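Cytosolic phospholipase A2 delta (Homo sapiens, PDB 5IZ5) hydrolyses glycerophospholipids at the sn-2 position in a calcium-dependent reaction, with a preference for linoleic acid at that position. Local coordinates at residues D98-S101 against V102-D105; Q201-L205 against G206-A210. The protein carries 3 engineered substitutions. All coordinates share one frame; numbering follows the deposited sequence.

How the interactions relate
Two chain reversals are described, one in the N-terminal C2 domain of the phospholipase, the other in what is probably a second C2-type domain, with interaction 1 the earlier along the chain. Their centres lie 35 Å apart and their nearest atoms about 20 Å, so neither touches the other. Residues 98-105 link strands 91-98 and 106-114, neighbours in one antiparallel four-stranded sheet, and carry aspartates predicted to bind calcium. Residues 201-210 lead from strand 200-204, at the edge of another four-stranded sheet, into strand 210-216, which belongs to the large antiparallel sheet. One turn thus shapes a probable calcium-binding loop, while the other carries the chain between sheets, away from the annotated sites.

Interaction 1: residues D98-S101 against V102-D105; sequences DEDS and VTED
Across this loop Glu99 lies opposite Asp105, their CA atoms 5.3 Å apart, where the chain doubles back with the directions of residues 98-101 and 102-105 lying 155° apart. Asp100 organises the bend with its own carboxylate. Its CG stands anti to the backbone N (chi1 -174°), which carries OD1 forward to the amides that follow. There Asp100 OD1 takes the N-H of Val102 at 2.8 Å, nearly in line with its C-O bond, the hallmark of an Asx turn. The N-H of Thr103 reaches the same oxygen from well above the carboxylate plane, N to OD1 3.3 Å, so two donors grip one atom. With an alanine here both amides would lose this acceptor, and the tip of the loop would probably be freer to shift, besides forfeiting a predicted calcium ligand.

From the returning side, Asp105 reaches back across the loop. Its OD2 accepts the N-H of Asp100 at 2.9 Å, the donor lying 56° out of the carboxylate plane. Asp105 CB meanwhile rests against the carbonyl O of Asp98 at 3.2 Å. Asp105 OD1 is hydrogen-bonded to Tyr50 OH, so both carboxylate oxygens are held and the group is unlikely to rotate freely. The turn is tight inside: the carbonyl oxygens of Asp100 and Thr103 are only 2.8 Å apart, two acceptors facing each other. Glu99 lies alongside Asp105, pointing the same way, and its OE2 is hydrogen-bonded to Thr67 OG1.

The loop joins antiparallel strands 91-98 and 106-114 of the first C2 domain. At its base Asp98 OD1 accepts a hydrogen bond from Asp48 N; Asp98, Asp100, Asp48 and Asp106 are all predicted calcium ligands, and the backbones of Asp98 and Asp106 are hydrogen-bonded where the two strands meet.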
loop_
_atom_site.group_PDB
_atom_site.type_symbol
_atom_site.label_atom_id
_atom_site.label_comp_id
_atom_site.label_asym_id
_atom_site.label_seq_id
_atom_site.Cartn_x
_atom_site.Cartn_y
_atom_site.Cartn_z
ATOM N N ASP B 98 -31.383 19.619 -0.595
ATOM C CA ASP B 98 -32.773 19.956 -0.296
ATOM C C ASP B 98 -32.969 19.813 1.210
ATOM O O ASP B 98 -32.881 18.705 1.742
ATOM C CB ASP B 98 -33.711 19.014 -1.059
ATOM C CG ASP B 98 -35.193 19.329 -0.842
ATOM O OD1 ASP B 98 -35.536 20.312 -0.151
ATOM O OD2 ASP B 98 -36.027 18.580 -1.382
ATOM N N GLU B 99 -33.229 20.926 1.893
ATOM C CA GLU B 99 -33.317 20.910 3.353
ATOM C C GLU B 99 -34.591 20.232 3.860
ATOM O O GLU B 99 -35.696 20.549 3.421
ATOM C CB GLU B 99 -33.223 22.322 3.927
ATOM C CG GLU B 99 -33.087 22.337 5.443
ATOM C CD GLU B 99 -32.815 23.724 5.987
ATOM O OE1 GLU B 99 -33.781 24.486 6.190
ATOM O OE2 GLU B 99 -31.632 24.053 6.209
ATOM N N ASP B 100 -34.408 19.299 4.792
ATOM C CA ASP B 100 -35.508 18.613 5.459
ATOM C C ASP B 100 -35.097 18.393 6.904
ATOM O O ASP B 100 -34.085 17.746 7.175
ATOM C CB ASP B 100 -35.795 17.279 4.766
ATOM C CG ASP B 100 -37.027 16.574 5.303
ATOM O OD1 ASP B 100 -37.233 16.485 6.539
ATOM O OD2 ASP B 100 -37.781 16.064 4.458
ATOM N N SER B 101 -35.891 18.926 7.827
ATOM C CA SER B 101 -35.577 18.850 9.253
ATOM C C SER B 101 -35.688 17.435 9.836
ATOM O O SER B 101 -35.102 17.158 10.881
ATOM C CB SER B 101 -36.470 19.811 10.043
ATOM O OG SER B 101 -37.836 19.622 9.709
ATOM N N VAL B 102 -36.426 16.547 9.168
ATOM C CA VAL B 102 -36.638 15.185 9.666
ATOM C C VAL B 102 -35.541 14.230 9.189
ATOM O O VAL B 102 -34.872 13.585 9.996
ATOM C CB VAL B 102 -38.012 14.630 9.228
ATOM C CG1 VAL B 102 -38.242 13.242 9.821
ATOM C CG2 VAL B 102 -39.132 15.576 9.646
ATOM N N THR B 103 -35.378 14.124 7.874
ATOM C CA THR B 103 -34.402 13.204 7.293
ATOM C C THR B 103 -33.159 13.944 6.838
ATOM O O THR B 103 -33.188 15.162 6.619
ATOM C CB THR B 103 -34.983 12.453 6.081
ATOM O OG1 THR B 103 -35.681 13.376 5.238
ATOM C CG2 THR B 103 -35.934 11.350 6.534
ATOM N N GLU B 104 -32.071 13.194 6.685
ATOM C CA GLU B 104 -30.845 13.743 6.130
ATOM C C GLU B 104 -31.149 14.279 4.735
ATOM O O GLU B 104 -31.888 13.667 3.963
ATOM C CB GLU B 104 -29.722 12.701 6.097
ATOM C CG GLU B 104 -29.208 12.330 7.484
ATOM C CD GLU B 104 -27.994 11.413 7.455
ATOM O OE1 GLU B 104 -27.425 11.174 8.541
ATOM O OE2 GLU B 104 -27.615 10.923 6.364
ATOM N N ASP B 105 -30.594 15.447 4.444
ATOM C CA ASP B 105 -30.951 16.204 3.247
ATOM C C ASP B 105 -30.507 15.500 1.973
ATOM O O ASP B 105 -29.383 15.014 1.887
ATOM C CB ASP B 105 -30.334 17.599 3.325
ATOM C CG ASP B 105 -30.889 18.415 4.474
ATOM O OD1 ASP B 105 -30.343 19.500 4.755
ATOM O OD2 ASP B 105 -31.876 17.972 5.106
#

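Interaction 2: residues Q201-L205 against G206-A210; sequences QTSFL and GTASA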
loop_
_atom_site.group_PDB
_atom_site.type_symbol
_atom_site.label_atom_id
_atom_site.label_comp_id
_atom_site.label_asym_id
_atom_site.label_seq_id
_atom_site.Cartn_x
_atom_site.Cartn_y
_atom_site.Cartn_z
ATOM N N GLN B 201 -11.146 19.546 19.705
ATOM C CA GLN B 201 -10.592 18.847 20.851
ATOM C C GLN B 201 -11.341 19.270 22.110
ATOM O O GLN B 201 -11.544 20.465 22.356
ATOM C CB GLN B 201 -9.097 19.130 20.989
ATOM C CG GLN B 201 -8.270 18.554 19.847
ATOM C CD GLN B 201 -6.778 18.772 20.024
ATOM O OE1 GLN B 201 -6.172 18.241 20.951
ATOM N NE2 GLN B 201 -6.175 19.545 19.126
ATOM N N THR B 202 -11.765 18.282 22.891
ATOM C CA THR B 202 -12.506 18.529 24.118
ATOM C C THR B 202 -11.800 17.889 25.286
ATOM O O THR B 202 -11.021 16.948 25.121
ATOM C CB THR B 202 -13.921 17.945 24.062
ATOM O OG1 THR B 202 -13.847 16.515 24.042
ATOM C CG2 THR B 202 -14.658 18.442 22.835
ATOM N N SER B 203 -12.089 18.402 26.474
ATOM C CA SER B 203 -11.495 17.878 27.683
ATOM C C SER B 203 -12.111 18.485 28.930
ATOM O O SER B 203 -12.484 19.662 28.944
ATOM C CB SER B 203 -10.006 18.177 27.701
ATOM O OG SER B 203 -9.520 18.064 29.021
ATOM N N PHE B 204 -12.187 17.676 29.984
ATOM C CA PHE B 204 -12.579 18.173 31.292
ATOM C C PHE B 204 -11.424 18.946 31.913
ATOM O O PHE B 204 -10.262 18.725 31.581
ATOM C CB PHE B 204 -13.021 17.027 32.199
ATOM C CG PHE B 204 -14.289 16.363 31.745
ATOM C CD1 PHE B 204 -14.275 15.083 31.203
ATOM C CD2 PHE B 204 -15.498 17.033 31.841
ATOM C CE1 PHE B 204 -15.452 14.485 30.779
ATOM C CE2 PHE B 204 -16.674 16.442 31.418
ATOM C CZ PHE B 204 -16.653 15.165 30.886
ATOM N N LEU B 205 -11.745 19.878 32.799
ATOM C CA LEU B 205 -10.709 20.658 33.466
ATOM C C LEU B 205 -9.947 19.769 34.436
ATOM O O LEU B 205 -10.545 18.938 35.121
ATOM C CB LEU B 205 -11.313 21.861 34.187
ATOM C CG LEU B 205 -11.988 22.913 33.299
ATOM C CD1 LEU B 205 -12.431 24.091 34.150
ATOM C CD2 LEU B 205 -11.063 23.374 32.181
ATOM N N GLY B 206 -8.626 19.938 34.468
ATOM C CA GLY B 206 -7.731 19.032 35.194
ATOM C C GLY B 206 -7.310 17.827 34.366
ATOM O O GLY B 206 -6.134 17.457 34.335
ATOM N N THR B 207 -8.282 17.207 33.702
ATOM C CA THR B 207 -8.044 16.029 32.870
ATOM C C THR B 207 -7.217 16.329 31.600
ATOM O O THR B 207 -6.521 15.442 31.117
ATOM C CB THR B 207 -9.387 15.338 32.555
ATOM O OG1 THR B 207 -9.953 14.859 33.779
ATOM C CG2 THR B 207 -9.255 14.161 31.596
ATOM N N ALA B 208 -7.260 17.557 31.073
ATOM C CA ALA B 208 -6.350 17.949 29.969
ATOM C C ALA B 208 -5.564 19.215 30.282
ATOM O O ALA B 208 -6.131 20.227 30.691
ATOM C CB ALA B 208 -7.096 18.124 28.659
ATOM N N SER B 209 -4.253 19.142 30.056
ATOM C CA SER B 209 -3.336 20.244 30.336
ATOM C C SER B 209 -3.024 21.098 29.091
ATOM O O SER B 209 -3.028 22.334 29.159
ATOM C CB SER B 209 -2.037 19.677 30.929
ATOM O OG SER B 209 -1.198 19.108 29.932
ATOM N N ALA B 210 -2.758 20.437 27.963
ATOM C CA ALA B 210 -2.253 21.106 26.753
ATOM C C ALA B 210 -2.872 20.543 25.474
ATOM O O ALA B 210 -3.314 19.395 25.442
ATOM C CB ALA B 210 -0.737 20.983 26.689
#
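Phe204 and Thr207 meet through rotations about their first side-chain bonds. In Phe204, CG lies anti to the carbonyl carbon (chi1 -67°), which turns the ring away from the bend and leaves CB to meet the following residues. Thr207 has OG1 anti to its own carbonyl carbon (chi1 -64°), and this oxygen touches Phe204 CB only lightly, at 4.1 Å. Thr207 CB comes nearer, to 3.6 Å from Phe204 O, while the CB atoms of Phe204 and Thr207 stand 4.0 Å apart.

The reversal itself is held by backbone. Ala208 N donates to Phe204 O at 3.3 Å, almost in line with the carbonyl bond, closing a five-residue alpha-turn. Nested within it, Thr207 N makes a weak bond to Leu205 O at 3.2 Å, which gives a classic gamma-turn centred on Gly206. That residue has a positive phi of 86°; a CB built on it would run into the carbonyl oxygen of Leu205, so glycine is called for. Ser203 OG also lies near Phe204 O, but the model crowds it against Ala208 CB, and its exact place is doubtful.

Outside the turn, Leu205 packs on Leu172 and Leu187, and the side chain of Phe204 touches Glu188 of strand 188-193. Gln201 NE2 is hydrogen-bonded to Arg212 O, tying strand 200-204 to strand 210-216 beyond the bend.

Taken together, the contact relies on amides and carbonyls, with side chains adding only light touches. The turn probably needs a residue that accepts the positive phi of Gly206 as well as the Ala208 N to Phe204 O bond.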